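Side-chain contact in integron cassette protein (PDB 3G1J), which is of unknown function but is encoded by a mobile gene cassette of a Vibrio cholerae integron and has a small, strand-rich fold: residues S52-F57 / E78-L83. Numbering follows the deposited sequence.
Sequences SGLSLF and EIAHHL
Segment 78-83, which includes the last part of the short helix 77-80, packs on one face of the five-stranded antiparallel sheet, where Leu-54 and Leu-56 of strand 53-60 meet Ala-80 and Leu-83; the strand-rich architecture is consistent with the SH3-like clan to which the family is assigned. Being two positions apart on the strand, the leucines both point toward segment 78-83, and each touches it through one methyl. CD2 of Leu-54 lies 3.9 Å from CB of Ala-80: chi1 of 179° sets CG anti to the backbone N, and chi2 of 64° then turns CD2 to the alanine. Alanine suits this place, since its single methyl lets the backbones come close, with the CA atoms of Leu-54 and Ala-80 7.9 Å apart. The second pair is longer and joins branch to branch, CD1 of Leu-56 to CD2 of Leu-83 at 4.2 Å, the two side chains crossing at a slant. Leu-83, three residues on from Ala-80, brings a larger side chain to the strand. Leucine suits the strand positions because its forked end can give one methyl to this contact while the side chain also packs on neighbours, Leu-54 on Phe-47 and Val-71.

Beyond the two segments, Tyr-11 touches both Leu-54 and Leu-83, while Leu-69 of the adjacent strand touches Leu-56 and Ile-79, so the same apolar layer continues around the contact.

Within 78-83, ND1 of His-82 donates to the backbone O of Glu-78 at 2.8 Å, tying these two residues together.

No hydrogen bond or salt bridge links the segments. All four touching residues are buried and aliphatic, and the contact buries just 120 Å², consistent with a small nonpolar contact held by van der Waals packing and the burial of apolar surface.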
# COMPACT_ATOMS: atom_id res chain seq x y z
N SER A 52 -2.46 -12.14 -8.46
CA SER A 52 -1.42 -11.13 -8.31
C SER A 52 -1.99 -9.96 -7.52
O SER A 52 -1.73 -8.80 -7.82
CB SER A 52 -0.91 -10.68 -9.68
OG SER A 52 0.05 -11.59 -10.20
N GLY A 53 -2.78 -10.28 -6.50
CA GLY A 53 -3.48 -9.27 -5.73
C GLY A 53 -2.76 -8.87 -4.45
O GLY A 53 -2.81 -9.59 -3.44
N LEU A 54 -2.08 -7.73 -4.50
CA LEU A 54 -1.38 -7.21 -3.33
C LEU A 54 -2.23 -6.21 -2.56
O LEU A 54 -2.67 -5.20 -3.10
CB LEU A 54 -0.05 -6.55 -3.76
CG LEU A 54 0.81 -5.93 -2.66
CD1 LEU A 54 1.30 -6.99 -1.67
CD2 LEU A 54 1.98 -5.15 -3.25
N SER A 55 -2.45 -6.48 -1.28
CA SER A 55 -3.16 -5.52 -0.44
C SER A 55 -2.17 -4.84 0.49
O SER A 55 -1.44 -5.51 1.22
CB SER A 55 -4.24 -6.23 0.37
OG SER A 55 -5.29 -6.62 -0.48
N LEU A 56 -2.16 -3.51 0.47
CA LEU A 56 -1.36 -2.75 1.41
C LEU A 56 -2.32 -2.04 2.37
O LEU A 56 -3.06 -1.16 1.95
CB LEU A 56 -0.48 -1.74 0.68
CG LEU A 56 0.46 -2.25 -0.41
CD1 LEU A 56 1.24 -1.08 -1.06
CD2 LEU A 56 1.41 -3.34 0.11
N PHE A 57 -2.31 -2.43 3.64
CA PHE A 57 -3.20 -1.83 4.62
C PHE A 57 -2.54 -0.67 5.36
O PHE A 57 -1.42 -0.78 5.84
CB PHE A 57 -3.69 -2.87 5.62
CG PHE A 57 -4.56 -3.93 5.02
CD1 PHE A 57 -3.99 -5.09 4.51
CD2 PHE A 57 -5.93 -3.77 4.95
CE1 PHE A 57 -4.79 -6.08 3.95
CE2 PHE A 57 -6.74 -4.75 4.39
CZ PHE A 57 -6.17 -5.91 3.89
N GLU A 78 3.99 -1.36 -11.62
CA GLU A 78 4.73 -0.10 -11.52
C GLU A 78 4.79 0.41 -10.08
O GLU A 78 5.85 0.84 -9.61
CB GLU A 78 4.13 0.97 -12.44
CG GLU A 78 4.34 2.43 -11.97
CD GLU A 78 5.80 2.87 -12.00
OE1 GLU A 78 6.63 2.21 -12.65
OE2 GLU A 78 6.12 3.91 -11.37
N ILE A 79 3.67 0.34 -9.37
CA ILE A 79 3.63 0.86 -8.01
C ILE A 79 4.25 -0.12 -7.03
O ILE A 79 5.11 0.24 -6.23
CB ILE A 79 2.19 1.22 -7.58
CG1 ILE A 79 1.67 2.39 -8.41
CG2 ILE A 79 2.14 1.58 -6.10
CD1 ILE A 79 0.17 2.42 -8.54
N ALA A 80 3.80 -1.37 -7.10
CA ALA A 80 4.25 -2.42 -6.20
C ALA A 80 5.76 -2.65 -6.28
O ALA A 80 6.40 -2.97 -5.28
CB ALA A 80 3.49 -3.72 -6.51
N HIS A 81 6.33 -2.48 -7.48
CA HIS A 81 7.74 -2.73 -7.75
C HIS A 81 8.64 -1.51 -7.54
O HIS A 81 9.87 -1.61 -7.63
CB HIS A 81 7.92 -3.20 -9.20
CG HIS A 81 7.80 -4.68 -9.37
ND1 HIS A 81 8.38 -5.35 -10.42
CD2 HIS A 81 7.19 -5.61 -8.61
CE1 HIS A 81 8.11 -6.64 -10.31
NE2 HIS A 81 7.39 -6.83 -9.22
N HIS A 82 8.03 -0.35 -7.30
CA HIS A 82 8.78 0.89 -7.11
C HIS A 82 8.19 1.70 -5.97
O HIS A 82 7.90 2.89 -6.13
CB HIS A 82 8.78 1.73 -8.39
CG HIS A 82 9.32 1.00 -9.58
ND1 HIS A 82 8.51 0.36 -10.49
CD2 HIS A 82 10.59 0.80 -10.00
CE1 HIS A 82 9.26 -0.20 -11.42
NE2 HIS A 82 10.53 0.05 -11.14
N LEU A 83 7.99 1.07 -4.82
CA LEU A 83 7.27 1.73 -3.73
C LEU A 83 7.92 3.04 -3.26
O LEU A 83 7.23 3.95 -2.80
CB LEU A 83 7.11 0.76 -2.56
CG LEU A 83 6.10 -0.33 -2.89
CD1 LEU A 83 6.14 -1.44 -1.85
CD2 LEU A 83 4.71 0.28 -2.98